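Local coordinates for protein pullulanase (Klebsiella oxytoca, PDB 2YOC) that hydrolyses the alpha-1,6-glucosidic linkages of pullulan and branched alpha-dextrins and is a substrate of a type 2 secretion system, at residues D82-V86 against I114-T119; Q246-V250 against Y352-R357; S736-R741 against N911-R917. All blocks are in the same frame, centred on the assembly; numbering follows the deposited sequence.

Contact 1: residues D82-V86 against I114-T119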
ATOM      1  N   ASP B  82      13.955 -50.511  -6.193  1.00128.00           N
ATOM      2  CA  ASP B  82      14.675 -49.257  -5.954  1.00125.99           C
ATOM      3  C   ASP B  82      14.807 -48.428  -7.243  1.00128.01           C
ATOM      4  O   ASP B  82      15.325 -48.918  -8.252  1.00127.41           O
ATOM      5  CB  ASP B  82      16.059 -49.568  -5.313  1.00128.10           C
ATOM      6  CG  ASP B  82      16.868 -48.443  -4.657  1.00133.16           C
ATOM      7  OD1 ASP B  82      16.385 -47.308  -4.619  1.00131.89           O
ATOM      8  OD2 ASP B  82      17.986 -48.720  -4.167  1.00137.72           O
ATOM      9  N   TRP B  83      14.272 -47.187  -7.209  1.00123.33           N
ATOM     10  CA  TRP B  83      14.359 -46.219  -8.304  1.00121.91           C
ATOM     11  C   TRP B  83      15.805 -45.725  -8.384  1.00125.83           C
ATOM     12  O   TRP B  83      16.298 -45.488  -9.487  1.00124.42           O
ATOM     13  CB  TRP B  83      13.374 -45.044  -8.104  1.00119.59           C
ATOM     14  CG  TRP B  83      13.586 -43.888  -9.049  1.00118.85           C
ATOM     15  CD1 TRP B  83      14.319 -42.764  -8.815  1.00120.66           C
ATOM     16  CD2 TRP B  83      13.117 -43.784 -10.397  1.00118.05           C
ATOM     17  NE1 TRP B  83      14.327 -41.963  -9.929  1.00118.97           N
ATOM     18  CE2 TRP B  83      13.589 -42.561 -10.914  1.00120.61           C
ATOM     19  CE3 TRP B  83      12.309 -44.591 -11.211  1.00119.70           C
ATOM     20  CZ2 TRP B  83      13.305 -42.139 -12.214  1.00119.30           C
ATOM     21  CZ3 TRP B  83      12.026 -44.171 -12.498  1.00120.30           C
ATOM     22  CH2 TRP B  83      12.524 -42.960 -12.989  1.00119.72           C
ATOM     23  N   ASN B  84      16.486 -45.593  -7.210  1.00124.03           N
ATOM     24  CA  ASN B  84      17.892 -45.187  -7.100  1.00124.33           C
ATOM     25  C   ASN B  84      18.838 -46.270  -7.629  1.00129.78           C
ATOM     26  O   ASN B  84      20.009 -45.973  -7.893  1.00129.17           O
ATOM     27  CB  ASN B  84      18.264 -44.767  -5.669  1.00128.26           C
ATOM     28  CG  ASN B  84      18.190 -43.269  -5.417  1.00159.88           C
ATOM     29  OD1 ASN B  84      18.671 -42.444  -6.206  1.00156.31           O
ATOM     30  ND2 ASN B  84      17.637 -42.881  -4.273  1.00151.87           N
ATOM     31  N   ASP B  85      18.320 -47.513  -7.825  1.00127.75           N
ATOM     32  CA  ASP B  85      19.079 -48.634  -8.375  1.00128.63           C
ATOM     33  C   ASP B  85      19.398 -48.440  -9.860  1.00132.56           C
ATOM     34  O   ASP B  85      18.543 -48.615 -10.739  1.00131.90           O
ATOM     35  CB  ASP B  85      18.387 -49.978  -8.117  1.00131.91           C
ATOM     36  CG  ASP B  85      19.282 -51.167  -8.384  1.00142.45           C
ATOM     37  OD1 ASP B  85      20.222 -51.398  -7.581  1.00142.74           O
ATOM     38  OD2 ASP B  85      19.067 -51.845  -9.408  1.00149.14           O
ATOM     39  N   VAL B  86      20.657 -48.062 -10.110  1.00129.49           N
ATOM     40  CA  VAL B  86      21.254 -47.830 -11.425  1.00129.55           C
ATOM     41  C   VAL B  86      21.974 -49.151 -11.867  1.00136.07           C
ATOM     42  O   VAL B  86      22.536 -49.206 -12.966  1.00136.56           O
ATOM     43  CB  VAL B  86      22.183 -46.563 -11.358  1.00132.28           C
ATOM     44  CG1 VAL B  86      22.931 -46.303 -12.665  1.00131.58           C
ATOM     45  CG2 VAL B  86      21.390 -45.318 -10.956  1.00131.13           C
ATOM     46  N   ILE B 114      11.647 -47.859 -18.619  1.00115.62           N
ATOM     47  CA  ILE B 114      11.996 -46.450 -18.504  1.00113.69           C
ATOM     48  C   ILE B 114      13.479 -46.431 -18.778  1.00115.96           C
ATOM     49  O   ILE B 114      14.272 -46.961 -17.996  1.00116.51           O
ATOM     50  CB  ILE B 114      11.605 -45.759 -17.166  1.00116.31           C
ATOM     51  CG1 ILE B 114      10.069 -45.705 -16.997  1.00117.54           C
ATOM     52  CG2 ILE B 114      12.202 -44.343 -17.112  1.00114.52           C
ATOM     53  CD1 ILE B 114       9.576 -45.581 -15.577  1.00125.73           C
ATOM     54  N   VAL B 115      13.835 -45.901 -19.938  1.00110.09           N
ATOM     55  CA  VAL B 115      15.216 -45.809 -20.385  1.00108.93           C
ATOM     56  C   VAL B 115      15.870 -44.582 -19.717  1.00108.08           C
ATOM     57  O   VAL B 115      15.325 -43.481 -19.792  1.00106.23           O
ATOM     58  CB  VAL B 115      15.259 -45.803 -21.934  1.00113.00           C
ATOM     59  CG1 VAL B 115      16.657 -45.488 -22.458  1.00112.51           C
ATOM     60  CG2 VAL B 115      14.752 -47.131 -22.497  1.00114.04           C
ATOM     61  N   ARG B 116      16.993 -44.799 -19.002  1.00102.71           N
ATOM     62  CA  ARG B 116      17.677 -43.742 -18.247  1.00100.69           C
ATOM     63  C   ARG B 116      19.206 -43.685 -18.411  1.00104.92           C
ATOM     64  O   ARG B 116      19.834 -44.654 -18.824  1.00105.61           O
ATOM     65  CB  ARG B 116      17.371 -43.883 -16.740  1.00 97.38           C
ATOM     66  CG  ARG B 116      15.911 -43.828 -16.326  1.00 96.52           C
ATOM     67  CD  ARG B 116      15.807 -43.811 -14.813  1.00102.44           C
ATOM     68  NE  ARG B 116      16.041 -45.126 -14.204  1.00104.25           N
ATOM     69  CZ  ARG B 116      16.458 -45.316 -12.956  1.00112.00           C
ATOM     70  NH1 ARG B 116      16.721 -44.279 -12.170  1.00 93.12           N
ATOM     71  NH2 ARG B 116      16.634 -46.544 -12.489  1.00 98.90           N
ATOM     72  N   ASP B 117      19.787 -42.527 -18.045  1.00101.33           N
ATOM     73  CA  ASP B 117      21.222 -42.203 -17.968  1.00100.49           C
ATOM     74  C   ASP B 117      21.347 -41.622 -16.547  1.00 99.88           C
ATOM     75  O   ASP B 117      21.200 -40.420 -16.317  1.00 96.19           O
ATOM     76  CB  ASP B 117      21.641 -41.185 -19.058  1.00102.18           C
ATOM     77  CG  ASP B 117      23.140 -40.945 -19.227  1.00114.19           C
ATOM     78  OD1 ASP B 117      23.881 -41.050 -18.221  1.00114.75           O
ATOM     79  OD2 ASP B 117      23.555 -40.550 -20.338  1.00120.43           O
ATOM     80  N   GLY B 118      21.516 -42.527 -15.603  1.00 97.12           N
ATOM     81  CA  GLY B 118      21.527 -42.211 -14.188  1.00 96.70           C
ATOM     82  C   GLY B 118      20.104 -42.304 -13.684  1.00 99.90           C
ATOM     83  O   GLY B 118      19.375 -43.239 -14.034  1.00 99.35           O
ATOM     84  N   THR B 119      19.683 -41.321 -12.888  1.00 96.10           N
ATOM     85  CA  THR B 119      18.314 -41.315 -12.375  1.00 95.92           C
ATOM     86  C   THR B 119      17.479 -40.278 -13.135  1.00 98.64           C
ATOM     87  O   THR B 119      16.637 -39.591 -12.552  1.00 97.79           O
ATOM     88  CB  THR B 119      18.260 -41.349 -10.825  1.00105.99           C
ATOM     89  OG1 THR B 119      18.844 -40.168 -10.293  1.00105.54           O
ATOM     90  CG2 THR B 119      18.979 -42.569 -10.217  1.00106.81           C
TER
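Arg116 lays its guanidinium over the indole of Trp83, a cation-pi stack in the N-terminal bacterial pullulanase-associated domain, where the loop 82-86 folds against strand 110-117, the middle strand of a three-stranded antiparallel sheet. The two planes are tilted by 29°, and CZ of Arg116 stands 4.3 Å from the centroid of the six-membered ring, almost on its normal. The arginine CD lies near CH2 and CZ2 of the indole, and the bend at CG-CD (chi3 -76°) turns the guanidinium toward the loop backbone. There NH1 donates to Trp83 O at 3.0 Å, nearly along the C=O axis, but the oxygen is tilted from the guanidinium plane, so the N-H does not aim straight at it; NH2 makes weak bonds to the same oxygen and to Asp85 O. At the indole edge, near its plane, CZ3 meets Ile114 CD1 at 4.2 Å; Thr119 CB approaches NE1 obliquely. Trp83 also stacks on Trp83 of the second subunit, and its NE1 hydrogen-bonds weakly to Asp126 of that subunit, so the loop belongs to the interface. Beyond the ring, Val86 and Thr119 cross at about a right angle, CG2 to CG2 at 3.7 Å.

Contact 2: residues Q246-V250 against Y352-R357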
ATOM      1  N   GLN B 246       0.732 -27.995 -52.344  1.00 72.45           N
ATOM      2  CA  GLN B 246      -0.071 -29.103 -52.825  1.00 72.99           C
ATOM      3  C   GLN B 246       0.299 -30.385 -52.136  1.00 76.88           C
ATOM      4  O   GLN B 246      -0.486 -31.328 -52.151  1.00 76.98           O
ATOM      5  CB  GLN B 246       0.076 -29.261 -54.354  1.00 75.90           C
ATOM      6  CG  GLN B 246      -0.778 -28.279 -55.174  1.00 89.16           C
ATOM      7  CD  GLN B 246      -2.254 -28.553 -55.012  1.00 99.44           C
ATOM      8  OE1 GLN B 246      -2.768 -29.593 -55.440  1.00 88.79           O
ATOM      9  NE2 GLN B 246      -2.946 -27.650 -54.333  1.00 93.25           N
ATOM     10  N   GLY B 247       1.490 -30.433 -51.557  1.00 74.98           N
ATOM     11  CA  GLY B 247       1.975 -31.649 -50.921  1.00 76.64           C
ATOM     12  C   GLY B 247       2.852 -31.431 -49.720  1.00 81.67           C
ATOM     13  O   GLY B 247       2.588 -30.537 -48.917  1.00 83.60           O
ATOM     14  N   GLU B 248       3.867 -32.281 -49.562  1.00 77.01           N
ATOM     15  CA  GLU B 248       4.781 -32.179 -48.433  1.00 75.61           C
ATOM     16  C   GLU B 248       5.924 -31.188 -48.708  1.00 78.74           C
ATOM     17  O   GLU B 248       6.319 -30.993 -49.860  1.00 79.48           O
ATOM     18  CB  GLU B 248       5.345 -33.562 -48.047  1.00 77.23           C
ATOM     19  CG  GLU B 248       6.131 -33.524 -46.746  1.00 80.64           C
ATOM     20  CD  GLU B 248       6.463 -34.858 -46.122  1.00 87.73           C
ATOM     21  OE1 GLU B 248       5.540 -35.502 -45.569  1.00 62.84           O
ATOM     22  OE2 GLU B 248       7.665 -35.212 -46.102  1.00 78.37           O
ATOM     23  N   THR B 249       6.395 -30.532 -47.643  1.00 72.56           N
ATOM     24  CA  THR B 249       7.564 -29.665 -47.606  1.00 72.45           C
ATOM     25  C   THR B 249       8.316 -30.036 -46.327  1.00 78.08           C
ATOM     26  O   THR B 249       7.699 -30.337 -45.297  1.00 78.98           O
ATOM     27  CB  THR B 249       7.241 -28.166 -47.615  1.00 76.40           C
ATOM     28  OG1 THR B 249       6.432 -27.850 -46.485  1.00 74.79           O
ATOM     29  CG2 THR B 249       6.621 -27.700 -48.911  1.00 75.51           C
ATOM     30  N   VAL B 250       9.637 -30.035 -46.392  1.00 74.11           N
ATOM     31  CA  VAL B 250      10.468 -30.388 -45.250  1.00 73.80           C
ATOM     32  C   VAL B 250      11.657 -29.423 -45.233  1.00 78.93           C
ATOM     33  O   VAL B 250      12.305 -29.236 -46.279  1.00 80.53           O
ATOM     34  CB  VAL B 250      10.912 -31.880 -45.328  1.00 77.76           C
ATOM     35  CG1 VAL B 250      12.105 -32.162 -44.432  1.00 76.82           C
ATOM     36  CG2 VAL B 250       9.766 -32.824 -44.995  1.00 77.62           C
ATOM     37  N   TYR B 352      -2.973 -33.700 -48.635  1.00 69.24           N
ATOM     38  CA  TYR B 352      -1.865 -34.101 -47.817  1.00 69.71           C
ATOM     39  C   TYR B 352      -2.112 -33.640 -46.369  1.00 75.44           C
ATOM     40  O   TYR B 352      -2.330 -32.448 -46.128  1.00 73.54           O
ATOM     41  CB  TYR B 352      -0.550 -33.517 -48.371  1.00 71.56           C
ATOM     42  CG  TYR B 352       0.583 -33.585 -47.372  1.00 74.58           C
ATOM     43  CD1 TYR B 352       1.232 -34.785 -47.105  1.00 77.50           C
ATOM     44  CD2 TYR B 352       0.954 -32.468 -46.630  1.00 75.07           C
ATOM     45  CE1 TYR B 352       2.267 -34.859 -46.174  1.00 78.12           C
ATOM     46  CE2 TYR B 352       1.971 -32.534 -45.676  1.00 76.16           C
ATOM     47  CZ  TYR B 352       2.627 -33.732 -45.449  1.00 86.57           C
ATOM     48  OH  TYR B 352       3.629 -33.789 -44.499  1.00 86.60           O
ATOM     49  N   HIS B 353      -2.065 -34.581 -45.405  1.00 73.94           N
ATOM     50  CA  HIS B 353      -2.221 -34.257 -43.984  1.00 71.77           C
ATOM     51  C   HIS B 353      -0.863 -34.398 -43.324  1.00 77.39           C
ATOM     52  O   HIS B 353      -0.330 -35.508 -43.290  1.00 77.95           O
ATOM     53  CB  HIS B 353      -3.240 -35.175 -43.285  1.00 72.35           C
ATOM     54  CG  HIS B 353      -3.814 -34.549 -42.063  1.00 74.21           C
ATOM     55  ND1 HIS B 353      -3.000 -34.054 -41.055  1.00 75.12           N
ATOM     56  CD2 HIS B 353      -5.101 -34.279 -41.756  1.00 75.49           C
ATOM     57  CE1 HIS B 353      -3.817 -33.517 -40.162  1.00 73.42           C
ATOM     58  NE2 HIS B 353      -5.092 -33.636 -40.534  1.00 74.01           N
ATOM     59  N   PRO B 354      -0.291 -33.316 -42.751  1.00 74.89           N
ATOM     60  CA  PRO B 354       1.038 -33.434 -42.130  1.00 74.46           C
ATOM     61  C   PRO B 354       1.140 -34.344 -40.907  1.00 76.69           C
ATOM     62  O   PRO B 354       2.239 -34.821 -40.617  1.00 78.44           O
ATOM     63  CB  PRO B 354       1.417 -31.988 -41.823  1.00 75.08           C
ATOM     64  CG  PRO B 354       0.497 -31.147 -42.663  1.00 79.03           C
ATOM     65  CD  PRO B 354      -0.770 -31.925 -42.698  1.00 75.22           C
ATOM     66  N   GLN B 355       0.010 -34.628 -40.227  1.00 70.18           N
ATOM     67  CA  GLN B 355      -0.019 -35.540 -39.081  1.00 69.49           C
ATOM     68  C   GLN B 355       0.309 -36.981 -39.505  1.00 75.43           C
ATOM     69  O   GLN B 355       1.043 -37.668 -38.794  1.00 76.16           O
ATOM     70  CB  GLN B 355      -1.368 -35.506 -38.364  1.00 69.65           C
ATOM     71  CG  GLN B 355      -1.303 -36.077 -36.959  1.00 83.79           C
ATOM     72  CD  GLN B 355      -2.645 -36.070 -36.298  1.00111.77           C
ATOM     73  OE1 GLN B 355      -3.320 -35.034 -36.221  1.00116.30           O
ATOM     74  NE2 GLN B 355      -3.039 -37.212 -35.756  1.00 97.64           N
ATOM     75  N   SER B 356      -0.245 -37.432 -40.649  1.00 71.38           N
ATOM     76  CA  SER B 356      -0.055 -38.765 -41.204  1.00 71.97           C
ATOM     77  C   SER B 356       1.047 -38.785 -42.288  1.00 77.68           C
ATOM     78  O   SER B 356       1.479 -39.859 -42.737  1.00 80.95           O
ATOM     79  CB  SER B 356      -1.373 -39.268 -41.783  1.00 75.83           C
ATOM     80  OG  SER B 356      -1.826 -38.407 -42.814  1.00 84.72           O
ATOM     81  N   ARG B 357       1.483 -37.596 -42.717  1.00 71.26           N
ATOM     82  CA  ARG B 357       2.472 -37.411 -43.771  1.00 70.57           C
ATOM     83  C   ARG B 357       2.026 -38.011 -45.101  1.00 77.83           C
ATOM     84  O   ARG B 357       2.844 -38.166 -46.015  1.00 80.68           O
ATOM     85  CB  ARG B 357       3.863 -37.865 -43.362  1.00 66.50           C
ATOM     86  CG  ARG B 357       4.552 -36.803 -42.569  1.00 71.84           C
ATOM     87  CD  ARG B 357       5.955 -37.215 -42.252  1.00 84.06           C
ATOM     88  NE  ARG B 357       6.851 -36.988 -43.386  1.00 94.59           N
ATOM     89  CZ  ARG B 357       8.096 -37.442 -43.448  1.00105.71           C
ATOM     90  NH1 ARG B 357       8.603 -38.146 -42.441  1.00 88.49           N
ATOM     91  NH2 ARG B 357       8.849 -37.192 -44.514  1.00 90.42           N
TER
HETATM   92  O   HOH W   1      -2.768 -32.138 -50.850  1.00 53.88           O
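Glu248 is gripped side-on by Arg357 through two nitrogens, one to each carboxylate oxygen. NE of Arg357 donates to Glu248 OE1 at 2.9 Å in an almost straight bond (171°), on the syn side but tilted from the carboxylate plane; NH2 of Arg357 meets the syn lone pair of Glu248 OE2 at 2.8 Å. Both acceptors lie close to the guanidinium plane, although the carboxylate is turned 35° against it. OE1 has a second, weak donor in Tyr352 OH at 2.8 Å, and OE2 another in Val196 N; Val196 O takes a weak bond from Arg357 NH2. The arginine and the further donors probably favour the ionised carboxylate. Glu248 crosses the Tyr352 ring obliquely; CB makes a CH-pi contact over the face, 4.1 Å from the centroid, and the extended chain (CG anti to the backbone N, chi1 -171°) carries the carboxylate on to Tyr352 OH and Arg357. Where the backbones come near, a water donates to Gln246 O and accepts from Tyr352 N, both at 2.7 Å; Gln304 NE2 also donates to Gln246 O. This is a bidentate salt bridge at a domain junction, joining an N2-domain strand to the hairpin turn between strands 344-353 and 358-364 of the CBM48 domain.

Contact 3: residues S736-R741 against N911-R917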
ATOM      1  N   SER B 736     -10.378 -28.073  -2.783  1.00 79.67           N
ATOM      2  CA  SER B 736     -10.629 -29.492  -2.536  1.00 80.76           C
ATOM      3  C   SER B 736     -10.311 -29.816  -1.079  1.00 84.55           C
ATOM      4  O   SER B 736      -9.458 -29.165  -0.447  1.00 83.50           O
ATOM      5  CB  SER B 736      -9.801 -30.371  -3.476  1.00 85.23           C
ATOM      6  OG  SER B 736      -8.408 -30.265  -3.213  1.00 97.15           O
ATOM      7  N   GLY B 737     -11.002 -30.821  -0.565  1.00 81.09           N
ATOM      8  CA  GLY B 737     -10.842 -31.241   0.815  1.00 81.44           C
ATOM      9  C   GLY B 737     -11.462 -30.228   1.748  1.00 83.86           C
ATOM     10  O   GLY B 737     -12.381 -29.507   1.355  1.00 82.35           O
ATOM     11  N   ASP B 738     -10.954 -30.163   2.979  1.00 81.17           N
ATOM     12  CA  ASP B 738     -11.438 -29.288   4.040  1.00 82.07           C
ATOM     13  C   ASP B 738     -11.510 -27.787   3.684  1.00 85.47           C
ATOM     14  O   ASP B 738     -12.333 -27.073   4.273  1.00 85.66           O
ATOM     15  CB  ASP B 738     -10.707 -29.574   5.366  1.00 85.78           C
ATOM     16  CG  ASP B 738     -10.939 -30.972   5.958  1.00100.60           C
ATOM     17  OD1 ASP B 738     -11.069 -31.948   5.168  1.00103.10           O
ATOM     18  OD2 ASP B 738     -10.920 -31.100   7.205  1.00103.82           O
ATOM     19  N   ALA B 739     -10.719 -27.331   2.665  1.00 79.96           N
ATOM     20  CA  ALA B 739     -10.732 -25.955   2.124  1.00 77.27           C
ATOM     21  C   ALA B 739     -12.154 -25.576   1.653  1.00 77.21           C
ATOM     22  O   ALA B 739     -12.568 -24.424   1.798  1.00 74.67           O
ATOM     23  CB  ALA B 739      -9.760 -25.843   0.966  1.00 76.88           C
ATOM     24  N   LEU B 740     -12.914 -26.570   1.150  1.00 73.67           N
ATOM     25  CA  LEU B 740     -14.303 -26.411   0.736  1.00 74.04           C
ATOM     26  C   LEU B 740     -15.228 -25.985   1.900  1.00 78.91           C
ATOM     27  O   LEU B 740     -16.312 -25.447   1.659  1.00 77.26           O
ATOM     28  CB  LEU B 740     -14.825 -27.695   0.076  1.00 74.70           C
ATOM     29  CG  LEU B 740     -14.271 -28.027  -1.307  1.00 79.53           C
ATOM     30  CD1 LEU B 740     -14.749 -29.394  -1.763  1.00 81.16           C
ATOM     31  CD2 LEU B 740     -14.695 -26.996  -2.333  1.00 80.17           C
ATOM     32  N   ARG B 741     -14.792 -26.226   3.154  1.00 77.04           N
ATOM     33  CA  ARG B 741     -15.517 -25.845   4.365  1.00 77.40           C
ATOM     34  C   ARG B 741     -14.862 -24.610   5.015  1.00 79.92           C
ATOM     35  O   ARG B 741     -15.559 -23.667   5.378  1.00 79.13           O
ATOM     36  CB  ARG B 741     -15.578 -27.029   5.332  1.00 78.89           C
ATOM     37  CG  ARG B 741     -16.233 -26.711   6.656  1.00 88.74           C
ATOM     38  CD  ARG B 741     -17.091 -27.866   7.107  1.00 89.87           C
ATOM     39  NE  ARG B 741     -17.792 -27.574   8.356  1.00 92.53           N
ATOM     40  CZ  ARG B 741     -18.928 -26.892   8.452  1.00 97.59           C
ATOM     41  NH1 ARG B 741     -19.493 -26.373   7.371  1.00 78.17           N
ATOM     42  NH2 ARG B 741     -19.488 -26.692   9.633  1.00 89.74           N
ATOM     43  N   ASN B 911     -13.051 -35.302  -1.859  1.00 89.54           N
ATOM     44  CA  ASN B 911     -13.922 -34.455  -1.032  1.00 88.55           C
ATOM     45  C   ASN B 911     -14.988 -35.224  -0.234  1.00 91.49           C
ATOM     46  O   ASN B 911     -15.811 -34.601   0.458  1.00 89.72           O
ATOM     47  CB  ASN B 911     -14.603 -33.390  -1.910  1.00 87.23           C
ATOM     48  CG  ASN B 911     -13.688 -32.666  -2.862  1.00102.82           C
ATOM     49  OD1 ASN B 911     -12.737 -31.993  -2.462  1.00 91.31           O
ATOM     50  ND2 ASN B 911     -13.995 -32.747  -4.145  1.00 97.51           N
ATOM     51  N   TYR B 912     -14.960 -36.569  -0.336  1.00 88.67           N
ATOM     52  CA  TYR B 912     -15.880 -37.514   0.301  1.00 89.92           C
ATOM     53  C   TYR B 912     -15.952 -37.340   1.835  1.00 94.16           C
ATOM     54  O   TYR B 912     -17.060 -37.287   2.399  1.00 92.94           O
ATOM     55  CB  TYR B 912     -15.482 -38.951  -0.086  1.00 92.79           C
ATOM     56  CG  TYR B 912     -16.037 -39.463  -1.401  1.00 95.79           C
ATOM     57  CD1 TYR B 912     -16.435 -38.586  -2.406  1.00 96.77           C
ATOM     58  CD2 TYR B 912     -16.169 -40.829  -1.639  1.00 98.60           C
ATOM     59  CE1 TYR B 912     -16.958 -39.054  -3.610  1.00 98.81           C
ATOM     60  CE2 TYR B 912     -16.674 -41.310  -2.846  1.00100.13           C
ATOM     61  CZ  TYR B 912     -17.067 -40.419  -3.831  1.00108.98           C
ATOM     62  OH  TYR B 912     -17.576 -40.893  -5.016  1.00111.26           O
ATOM     63  N   GLU B 913     -14.768 -37.196   2.490  1.00 91.21           N
ATOM     64  CA  GLU B 913     -14.627 -36.988   3.939  1.00 91.69           C
ATOM     65  C   GLU B 913     -15.295 -35.678   4.401  1.00 90.65           C
ATOM     66  O   GLU B 913     -15.880 -35.622   5.486  1.00 89.91           O
ATOM     67  CB  GLU B 913     -13.141 -37.008   4.341  1.00 93.90           C
ATOM     68  CG  GLU B 913     -12.533 -38.402   4.390  1.00113.95           C
ATOM     69  CD  GLU B 913     -11.022 -38.428   4.564  1.00156.17           C
ATOM     70  OE1 GLU B 913     -10.304 -38.193   3.565  1.00170.22           O
ATOM     71  OE2 GLU B 913     -10.554 -38.703   5.694  1.00150.83           O
ATOM     72  N   VAL B 914     -15.206 -34.636   3.561  1.00 84.29           N
ATOM     73  CA  VAL B 914     -15.801 -33.316   3.793  1.00 82.47           C
ATOM     74  C   VAL B 914     -17.312 -33.433   3.604  1.00 84.57           C
ATOM     75  O   VAL B 914     -18.070 -32.939   4.437  1.00 83.93           O
ATOM     76  CB  VAL B 914     -15.156 -32.249   2.875  1.00 84.29           C
ATOM     77  CG1 VAL B 914     -15.648 -30.845   3.214  1.00 83.60           C
ATOM     78  CG2 VAL B 914     -13.650 -32.305   3.001  1.00 83.82           C
ATOM     79  N   ILE B 915     -17.736 -34.117   2.527  1.00 79.54           N
ATOM     80  CA  ILE B 915     -19.139 -34.358   2.217  1.00 78.80           C
ATOM     81  C   ILE B 915     -19.792 -35.060   3.409  1.00 82.66           C
ATOM     82  O   ILE B 915     -20.767 -34.533   3.938  1.00 83.17           O
ATOM     83  CB  ILE B 915     -19.318 -35.130   0.873  1.00 81.29           C
ATOM     84  CG1 ILE B 915     -18.944 -34.236  -0.340  1.00 79.27           C
ATOM     85  CG2 ILE B 915     -20.746 -35.686   0.730  1.00 82.26           C
ATOM     86  CD1 ILE B 915     -18.409 -34.963  -1.567  1.00 77.10           C
ATOM     87  N   THR B 916     -19.222 -36.187   3.881  1.00 78.13           N
ATOM     88  CA  THR B 916     -19.809 -36.913   5.024  1.00 79.35           C
ATOM     89  C   THR B 916     -19.988 -36.051   6.297  1.00 81.89           C
ATOM     90  O   THR B 916     -21.043 -36.100   6.945  1.00 80.76           O
ATOM     91  CB  THR B 916     -19.161 -38.288   5.244  1.00 87.05           C
ATOM     92  OG1 THR B 916     -17.743 -38.158   5.184  1.00 90.44           O
ATOM     93  CG2 THR B 916     -19.637 -39.328   4.232  1.00 82.26           C
ATOM     94  N   ARG B 917     -18.984 -35.203   6.585  1.00 77.36           N
ATOM     95  CA  ARG B 917     -18.954 -34.257   7.703  1.00 76.90           C
ATOM     96  C   ARG B 917     -20.134 -33.253   7.640  1.00 82.53           C
ATOM     97  O   ARG B 917     -20.691 -32.891   8.683  1.00 82.42           O
ATOM     98  CB  ARG B 917     -17.599 -33.500   7.675  1.00 71.63           C
ATOM     99  CG  ARG B 917     -17.411 -32.389   8.712  1.00 72.27           C
ATOM    100  CD  ARG B 917     -16.159 -31.559   8.493  1.00 82.88           C
ATOM    101  NE  ARG B 917     -14.942 -32.251   8.939  1.00106.38           N
ATOM    102  CZ  ARG B 917     -14.052 -32.849   8.148  1.00123.53           C
ATOM    103  NH1 ARG B 917     -14.219 -32.853   6.830  1.00105.19           N
ATOM    104  NH2 ARG B 917     -12.993 -33.456   8.669  1.00112.01           N
TER
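Gly737 N donates to Asn911 OD1, the one hydrogen bond between the type II' beta turn 736-739 and the start of helix 912-919. It is 2.8 Å long, nearly straight and in the carbonyl plane of the amide. Asn911 occupies the N-cap position, but its side chain makes no capping bond; chi1 (-47°) swings the amide toward the turn and chi2 (-61°) presents OD1 to Gly737 N, while ND2 makes a weak bond to Asp908. The positive phi of Gly737 is that of the second residue of a type II' turn.

Van der Waals contacts flank this bond. Val914 CG2 packs on the Gly737-Asp738 peptide and beside Asp738 OD1, and its CG1 is 4.4 Å from Arg741 CB. Leu740 crosses Asn911 at about a right angle, CD1 of Leu740 touching OD1 and CG of the Asn911 amide.

Charged groups close the far end. Asp738 OD2 sits over the face of the Arg917 guanidinium, 3.5 Å from NH2, the two planes 67° apart; this salt bridge rests on charge alone, since no N-H points at the oxygen. Arg741 meets Arg917 through their aliphatic parts, CD to CD at 4.1 Å. Its own charge is paired with Glu756, and its NH1 also donates to the carbonyls of Tyr832 and Ala834, which probably eases the nearness of the two arginines.

Helix 826-833 completes the packing: its Tyr832 touches Leu740, Asn911 and Val914, and so packs against both the short helix 739-742 and the start of helix 912-919.

The three contacts follow one another along the chain and share no strand or helix. Contact 1 lies within the N-terminal associated domain; contact 2 couples strand 248-254 of the N2 sheet to strand 344-353 of the CBM48 sheet; contact 3 joins two helical segments, one following barrel strand 718-720 and the other following strand 860-864, the last of the barrel. Centre to centre, contact 1 is about 38 Å from contacts 2 and 3, which are about 51 Å apart on opposite sides of the chain's centre. They lie in three separate regions of a multidomain enzyme: within one domain, between two, and beside the barrel; only contact 1 also meets a second subunit.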